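Local coordinates for protein lactococcus lactis MG1363 DpsA (Lactococcus lactis, PDB 1ZS3) that probably protects DNA during oxidative stress as a dodecameric Dps protein of the ferritin superfamily, binding DNA through an N-terminal helix, at residues H33-R44 / E92-E102. Residues are numbered along the deposited sequence; the frame is centred on the assembly and turned at random.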
ATOM      1  N   HIS A  33      23.024  29.983 -13.355  1.00 44.51           N
ATOM      2  CA  HIS A  33      23.570  29.187 -14.406  1.00 45.78           C
ATOM      3  C   HIS A  33      23.220  27.692 -14.205  1.00 45.83           C
ATOM      4  O   HIS A  33      23.049  26.921 -15.168  1.00 45.50           O
ATOM      5  CB  HIS A  33      25.061  29.349 -14.377  1.00 46.75           C
ATOM      6  CG  HIS A  33      25.591  30.679 -14.882  1.00 50.60           C
ATOM      7  ND1 HIS A  33      25.180  31.302 -16.115  1.00 52.11           N
ATOM      8  CD2 HIS A  33      26.606  31.441 -14.395  1.00 51.56           C
ATOM      9  CE1 HIS A  33      25.871  32.421 -16.279  1.00 52.00           C
ATOM     10  NE2 HIS A  33      26.777  32.501 -15.303  1.00 51.69           N
ATOM     11  N   VAL A  34      23.158  27.262 -12.936  1.00 45.82           N
ATOM     12  CA  VAL A  34      22.949  25.864 -12.644  1.00 44.88           C
ATOM     13  C   VAL A  34      21.526  25.577 -12.991  1.00 43.97           C
ATOM     14  O   VAL A  34      21.274  24.654 -13.752  1.00 44.21           O
ATOM     15  CB  VAL A  34      23.199  25.535 -11.182  1.00 44.92           C
ATOM     16  CG1 VAL A  34      22.693  24.161 -10.880  1.00 46.02           C
ATOM     17  CG2 VAL A  34      24.673  25.643 -10.902  1.00 45.50           C
ATOM     18  N   LEU A  35      20.629  26.440 -12.512  1.00 42.10           N
ATOM     19  CA  LEU A  35      19.202  26.293 -12.752  1.00 41.78           C
ATOM     20  C   LEU A  35      18.804  26.411 -14.191  1.00 41.65           C
ATOM     21  O   LEU A  35      17.784  25.838 -14.614  1.00 40.92           O
ATOM     22  CB  LEU A  35      18.424  27.390 -12.027  1.00 41.45           C
ATOM     23  CG  LEU A  35      18.423  27.291 -10.517  1.00 41.85           C
ATOM     24  CD1 LEU A  35      17.837  28.559  -9.969  1.00 42.80           C
ATOM     25  CD2 LEU A  35      17.592  26.075 -10.091  1.00 42.62           C
ATOM     26  N   SER A  36      19.573  27.193 -14.939  1.00 41.48           N
ATOM     27  CA  SER A  36      19.197  27.439 -16.337  1.00 41.42           C
ATOM     28  C   SER A  36      19.638  26.207 -17.094  1.00 41.39           C
ATOM     29  O   SER A  36      18.885  25.705 -17.939  1.00 41.11           O
ATOM     30  CB  SER A  36      19.762  28.730 -16.931  1.00 41.33           C
ATOM     31  OG  SER A  36      19.018  29.875 -16.520  1.00 40.23           O
ATOM     32  N   ASN A  37      20.850  25.749 -16.788  1.00 41.03           N
ATOM     33  CA  ASN A  37      21.337  24.479 -17.286  1.00 41.73           C
ATOM     34  C   ASN A  37      20.352  23.334 -17.018  1.00 42.23           C
ATOM     35  O   ASN A  37      20.119  22.504 -17.891  1.00 42.25           O
ATOM     36  CB  ASN A  37      22.725  24.149 -16.711  1.00 42.11           C
ATOM     37  CG  ASN A  37      23.844  24.996 -17.342  1.00 42.45           C
ATOM     38  OD1 ASN A  37      23.595  25.768 -18.259  1.00 42.76           O
ATOM     39  ND2 ASN A  37      25.067  24.873 -16.820  1.00 43.09           N
ATOM     40  N   LEU A  38      19.758  23.290 -15.825  1.00 41.96           N
ATOM     41  CA  LEU A  38      18.816  22.249 -15.456  1.00 41.45           C
ATOM     42  C   LEU A  38      17.681  22.214 -16.452  1.00 42.18           C
ATOM     43  O   LEU A  38      17.318  21.147 -16.921  1.00 42.33           O
ATOM     44  CB  LEU A  38      18.273  22.446 -14.047  1.00 40.31           C
ATOM     45  CG  LEU A  38      19.254  22.067 -12.946  1.00 38.98           C
ATOM     46  CD1 LEU A  38      18.646  22.487 -11.647  1.00 38.86           C
ATOM     47  CD2 LEU A  38      19.600  20.570 -12.975  1.00 38.61           C
ATOM     48  N   PHE A  39      17.119  23.378 -16.760  1.00 42.75           N
ATOM     49  CA  PHE A  39      15.933  23.426 -17.591  1.00 43.19           C
ATOM     50  C   PHE A  39      16.223  23.167 -19.033  1.00 43.66           C
ATOM     51  O   PHE A  39      15.370  22.600 -19.729  1.00 44.15           O
ATOM     52  CB  PHE A  39      15.182  24.729 -17.426  1.00 43.20           C
ATOM     53  CG  PHE A  39      13.724  24.530 -17.366  1.00 43.57           C
ATOM     54  CD1 PHE A  39      13.053  24.536 -16.165  1.00 43.55           C
ATOM     55  CD2 PHE A  39      13.033  24.247 -18.505  1.00 45.38           C
ATOM     56  CE1 PHE A  39      11.708  24.328 -16.121  1.00 44.30           C
ATOM     57  CE2 PHE A  39      11.674  24.019 -18.469  1.00 45.85           C
ATOM     58  CZ  PHE A  39      11.013  24.067 -17.273  1.00 45.06           C
ATOM     59  N   ILE A  40      17.411  23.530 -19.517  1.00 43.46           N
ATOM     60  CA  ILE A  40      17.676  23.326 -20.929  1.00 43.57           C
ATOM     61  C   ILE A  40      18.013  21.868 -21.120  1.00 42.39           C
ATOM     62  O   ILE A  40      17.582  21.297 -22.100  1.00 43.02           O
ATOM     63  CB  ILE A  40      18.769  24.353 -21.476  1.00 43.90           C
ATOM     64  CG1 ILE A  40      18.092  25.402 -22.342  1.00 43.90           C
ATOM     65  CG2 ILE A  40      19.821  23.684 -22.305  1.00 44.92           C
ATOM     66  CD1 ILE A  40      17.055  26.193 -21.614  1.00 44.31           C
ATOM     67  N   GLU A  41      18.767  21.269 -20.203  1.00 40.82           N
ATOM     68  CA  GLU A  41      18.924  19.812 -20.173  1.00 39.52           C
ATOM     69  C   GLU A  41      17.570  19.116 -20.150  1.00 38.26           C
ATOM     70  O   GLU A  41      17.376  18.207 -20.897  1.00 37.37           O
ATOM     71  CB  GLU A  41      19.712  19.369 -18.959  1.00 38.96           C
ATOM     72  CG  GLU A  41      20.413  18.066 -19.216  1.00 38.71           C
ATOM     73  CD  GLU A  41      21.698  18.220 -19.980  1.00 39.64           C
ATOM     74  OE1 GLU A  41      21.747  17.761 -21.141  1.00 38.02           O
ATOM     75  OE2 GLU A  41      22.647  18.800 -19.410  1.00 42.91           O
ATOM     76  N   ASN A  42      16.643  19.543 -19.317  1.00 37.80           N
ATOM     77  CA  ASN A  42      15.300  18.996 -19.313  1.00 38.97           C
ATOM     78  C   ASN A  42      14.713  18.838 -20.708  1.00 40.25           C
ATOM     79  O   ASN A  42      14.118  17.806 -21.046  1.00 40.63           O
ATOM     80  CB  ASN A  42      14.376  19.851 -18.427  1.00 38.91           C
ATOM     81  CG  ASN A  42      12.954  19.367 -18.427  1.00 38.80           C
ATOM     82  OD1 ASN A  42      12.029  20.148 -18.578  1.00 40.98           O
ATOM     83  ND2 ASN A  42      12.779  18.077 -18.234  1.00 41.18           N
ATOM     84  N   ILE A  43      14.867  19.868 -21.516  1.00 41.38           N
ATOM     85  CA  ILE A  43      14.300  19.889 -22.868  1.00 41.32           C
ATOM     86  C   ILE A  43      15.087  18.933 -23.751  1.00 41.16           C
ATOM     87  O   ILE A  43      14.544  18.189 -24.554  1.00 40.49           O
ATOM     88  CB  ILE A  43      14.317  21.325 -23.456  1.00 41.47           C
ATOM     89  CG1 ILE A  43      13.811  22.327 -22.405  1.00 42.33           C
ATOM     90  CG2 ILE A  43      13.561  21.357 -24.781  1.00 41.65           C
ATOM     91  CD1 ILE A  43      12.590  23.125 -22.794  1.00 43.31           C
ATOM     92  N   ARG A  44      16.382  18.933 -23.573  1.00 41.19           N
ATOM     93  CA  ARG A  44      17.263  18.071 -24.328  1.00 42.26           C
ATOM     94  C   ARG A  44      16.997  16.614 -24.047  1.00 42.04           C
ATOM     95  O   ARG A  44      17.100  15.787 -24.949  1.00 43.09           O
ATOM     96  CB  ARG A  44      18.728  18.426 -23.997  1.00 42.85           C
ATOM     97  CG  ARG A  44      19.371  19.478 -24.913  1.00 43.05           C
ATOM     98  CD  ARG A  44      20.189  18.859 -26.025  1.00 44.84           C
ATOM     99  NE  ARG A  44      21.435  18.292 -25.491  1.00 44.08           N
ATOM    100  CZ  ARG A  44      22.019  17.172 -25.922  1.00 42.36           C
ATOM    101  NH1 ARG A  44      21.512  16.429 -26.914  1.00 40.45           N
ATOM    102  NH2 ARG A  44      23.137  16.799 -25.323  1.00 42.40           N
ATOM    103  N   GLU A  92      15.525  34.215 -19.877  1.00 52.48           N
ATOM    104  CA  GLU A  92      16.609  34.132 -18.896  1.00 52.28           C
ATOM    105  C   GLU A  92      17.318  32.772 -18.934  1.00 52.58           C
ATOM    106  O   GLU A  92      18.504  32.712 -18.634  1.00 52.54           O
ATOM    107  CB  GLU A  92      16.181  34.450 -17.464  1.00 51.88           C
ATOM    108  CG  GLU A  92      14.817  35.086 -17.275  1.00 51.56           C
ATOM    109  CD  GLU A  92      14.685  35.806 -15.955  1.00 51.92           C
ATOM    110  OE1 GLU A  92      13.553  35.812 -15.432  1.00 51.67           O
ATOM    111  OE2 GLU A  92      15.703  36.317 -15.421  1.00 52.54           O
ATOM    112  N   PHE A  93      16.617  31.694 -19.319  1.00 52.99           N
ATOM    113  CA  PHE A  93      17.271  30.411 -19.412  1.00 53.60           C
ATOM    114  C   PHE A  93      18.333  30.473 -20.494  1.00 54.39           C
ATOM    115  O   PHE A  93      19.459  30.044 -20.275  1.00 54.27           O
ATOM    116  CB  PHE A  93      16.287  29.247 -19.644  1.00 53.55           C
ATOM    117  CG  PHE A  93      15.310  28.991 -18.500  1.00 52.24           C
ATOM    118  CD1 PHE A  93      15.690  29.123 -17.175  1.00 52.45           C
ATOM    119  CD2 PHE A  93      14.008  28.591 -18.769  1.00 51.13           C
ATOM    120  CE1 PHE A  93      14.807  28.892 -16.160  1.00 52.64           C
ATOM    121  CE2 PHE A  93      13.111  28.341 -17.743  1.00 50.99           C
ATOM    122  CZ  PHE A  93      13.515  28.505 -16.442  1.00 52.32           C
ATOM    123  N   LEU A  94      18.006  31.045 -21.652  1.00 55.69           N
ATOM    124  CA  LEU A  94      18.958  31.141 -22.754  1.00 56.57           C
ATOM    125  C   LEU A  94      20.111  32.086 -22.451  1.00 57.23           C
ATOM    126  O   LEU A  94      21.249  31.754 -22.798  1.00 57.34           O
ATOM    127  CB  LEU A  94      18.229  31.507 -24.023  1.00 56.57           C
ATOM    128  CG  LEU A  94      17.348  30.322 -24.493  1.00 57.43           C
ATOM    129  CD1 LEU A  94      16.260  30.771 -25.511  1.00 56.67           C
ATOM    130  CD2 LEU A  94      18.262  29.235 -25.071  1.00 58.14           C
ATOM    131  N   LYS A  95      19.853  33.159 -21.730  1.00 57.38           N
ATOM    132  CA  LYS A  95      20.943  34.055 -21.356  1.00 58.82           C
ATOM    133  C   LYS A  95      22.000  33.372 -20.454  1.00 58.99           C
ATOM    134  O   LYS A  95      23.206  33.528 -20.663  1.00 57.95           O
ATOM    135  CB  LYS A  95      20.351  35.300 -20.678  1.00 59.61           C
ATOM    136  CG  LYS A  95      21.354  36.402 -20.293  1.00 61.43           C
ATOM    137  CD  LYS A  95      20.616  37.649 -19.721  1.00 63.56           C
ATOM    138  CE  LYS A  95      21.589  38.760 -19.245  1.00 64.41           C
ATOM    139  NZ  LYS A  95      21.570  38.893 -17.756  1.00 65.24           N
ATOM    140  N   TYR A  96      21.544  32.606 -19.468  1.00 59.63           N
ATOM    141  CA  TYR A  96      22.412  32.139 -18.373  1.00 59.87           C
ATOM    142  C   TYR A  96      22.919  30.729 -18.550  1.00 60.21           C
ATOM    143  O   TYR A  96      23.887  30.354 -17.901  1.00 60.28           O
ATOM    144  CB  TYR A  96      21.699  32.249 -17.016  1.00 60.19           C
ATOM    145  CG  TYR A  96      21.375  33.671 -16.591  1.00 60.81           C
ATOM    146  CD1 TYR A  96      20.062  34.139 -16.629  1.00 60.92           C
ATOM    147  CD2 TYR A  96      22.386  34.559 -16.169  1.00 61.52           C
ATOM    148  CE1 TYR A  96      19.738  35.432 -16.265  1.00 61.71           C
ATOM    149  CE2 TYR A  96      22.066  35.867 -15.794  1.00 62.53           C
ATOM    150  CZ  TYR A  96      20.731  36.286 -15.849  1.00 62.51           C
ATOM    151  OH  TYR A  96      20.349  37.555 -15.504  1.00 62.86           O
ATOM    152  N   HIS A  97      22.284  29.919 -19.434  1.00 60.60           N
ATOM    153  CA  HIS A  97      22.788  28.552 -19.691  1.00 61.42           C
ATOM    154  C   HIS A  97      24.128  28.542 -20.411  1.00 61.62           C
ATOM    155  O   HIS A  97      24.302  29.239 -21.383  1.00 62.40           O
ATOM    156  CB  HIS A  97      21.749  27.704 -20.468  1.00 61.91           C
ATOM    157  CG  HIS A  97      21.935  27.726 -21.967  1.00 62.59           C
ATOM    158  ND1 HIS A  97      21.255  28.586 -22.822  1.00 62.53           N
ATOM    159  CD2 HIS A  97      22.764  27.021 -22.769  1.00 62.42           C
ATOM    160  CE1 HIS A  97      21.633  28.373 -24.087  1.00 62.46           C
ATOM    161  NE2 HIS A  97      22.557  27.437 -24.072  1.00 62.21           N
ATOM    162  N   LYS A  98      25.114  27.835 -19.897  1.00 62.36           N
ATOM    163  CA  LYS A  98      26.392  27.740 -20.595  1.00 63.64           C
ATOM    164  C   LYS A  98      26.722  26.279 -20.929  1.00 63.59           C
ATOM    165  O   LYS A  98      26.296  25.364 -20.257  1.00 63.87           O
ATOM    166  CB  LYS A  98      27.519  28.418 -19.783  1.00 64.22           C
ATOM    167  CG  LYS A  98      27.114  29.730 -19.046  1.00 66.53           C
ATOM    168  CD  LYS A  98      27.682  31.023 -19.695  1.00 68.35           C
ATOM    169  CE  LYS A  98      26.610  31.793 -20.489  1.00 69.17           C
ATOM    170  NZ  LYS A  98      26.827  33.286 -20.519  1.00 69.93           N
ATOM    171  N   PHE A  99      27.503  26.097 -21.998  1.00 63.82           N
ATOM    172  CA  PHE A  99      28.141  24.847 -22.391  1.00 64.14           C
ATOM    173  C   PHE A  99      27.192  23.742 -22.919  1.00 63.35           C
ATOM    174  O   PHE A  99      27.652  22.711 -23.395  1.00 63.53           O
ATOM    175  CB  PHE A  99      29.042  24.282 -21.268  1.00 64.81           C
ATOM    176  CG  PHE A  99      30.323  25.073 -21.014  1.00 67.39           C
ATOM    177  CD1 PHE A  99      30.297  26.432 -20.717  1.00 69.70           C
ATOM    178  CD2 PHE A  99      31.569  24.445 -21.082  1.00 70.06           C
ATOM    179  CE1 PHE A  99      31.468  27.148 -20.487  1.00 70.36           C
ATOM    180  CE2 PHE A  99      32.771  25.163 -20.848  1.00 70.38           C
ATOM    181  CZ  PHE A  99      32.711  26.512 -20.552  1.00 70.22           C
ATOM    182  N   ILE A 100      25.889  23.930 -22.776  1.00 62.36           N
ATOM    183  CA  ILE A 100      24.884  22.951 -23.186  1.00 61.55           C
ATOM    184  C   ILE A 100      24.138  23.567 -24.338  1.00 60.78           C
ATOM    185  O   ILE A 100      23.702  24.711 -24.296  1.00 60.99           O
ATOM    186  CB  ILE A 100      23.872  22.616 -22.062  1.00 61.95           C
ATOM    187  CG1 ILE A 100      24.513  21.707 -21.023  1.00 63.02           C
ATOM    188  CG2 ILE A 100      22.579  21.991 -22.629  1.00 61.39           C
ATOM    189  CD1 ILE A 100      24.409  22.267 -19.625  1.00 64.38           C
ATOM    190  N   THR A 101      23.970  22.773 -25.379  1.00 59.69           N
ATOM    191  CA  THR A 101      23.543  23.312 -26.657  1.00 58.48           C
ATOM    192  C   THR A 101      22.508  22.384 -27.323  1.00 56.72           C
ATOM    193  O   THR A 101      22.757  21.215 -27.497  1.00 55.32           O
ATOM    194  CB  THR A 101      24.791  23.529 -27.558  1.00 58.86           C
ATOM    195  OG1 THR A 101      24.739  22.691 -28.690  1.00 59.53           O
ATOM    196  CG2 THR A 101      26.162  23.119 -26.855  1.00 59.20           C
ATOM    197  N   GLU A 102      21.356  22.936 -27.650  1.00 55.69           N
ATOM    198  CA  GLU A 102      20.280  22.191 -28.300  1.00 55.04           C
ATOM    199  C   GLU A 102      20.640  21.917 -29.759  1.00 55.29           C
ATOM    200  O   GLU A 102      21.730  22.231 -30.173  1.00 56.19           O
ATOM    201  CB  GLU A 102      18.965  22.902 -28.144  1.00 54.64           C
ATOM    202  CG  GLU A 102      18.603  23.047 -26.690  1.00 54.07           C
ATOM    203  CD  GLU A 102      17.341  23.819 -26.532  1.00 55.25           C
ATOM    204  OE1 GLU A 102      16.271  23.284 -26.937  1.00 52.72           O
ATOM    205  OE2 GLU A 102      17.436  24.953 -25.993  1.00 56.88           O
TER
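Ser-36, Asn-37 and Ile-40 of helix 27-51 pack against Phe-93, His-97 and Ile-100 of the short helix 90-96 and the loop after it. In the Dps fold, a ferritin-like four-helix bundle, the short helix lies in the connection between helices 55-81 and 111-138. The two helical segments cross at -113°, and the loop then runs on beside helix 27-51. The buried side is tightly packed. The ring planes of Phe-39 and Phe-93 are 9° apart but hardly overlap. CB of Phe-39 sits over the centre of the Phe-93 ring, a CH-pi contact. OG of Ser-36, hydrogen-bonded to O of Gly-32, meets that ring at its edge. Ile-40 touches CB of Phe-93 with CD1 and CG2 of Ile-100 with CG2. OE1 of Glu-102 is hydrogen-bonded to N of Thr-90 of the second subunit. The side at His-33 is looser. Its ND1 donates to O of Tyr-96 near the ring plane, and CG of Lys-98 passes obliquely by the ring. Asn-37 holds the start of the loop by one hydrogen bond. Its CG stands opposite the carbonyl carbon (chi1 -74°), which brings the amide to the loop. Replacing Asn-37 by an alanine is likely to leave the N-H of Lys-98 without this acceptor and to open a gap beside CD1 of Ile-100. The bond is bent (135°), with N of Lys-98 3.0 Å from OD1 of Asn-37, in the carbonyl plane on a lone pair.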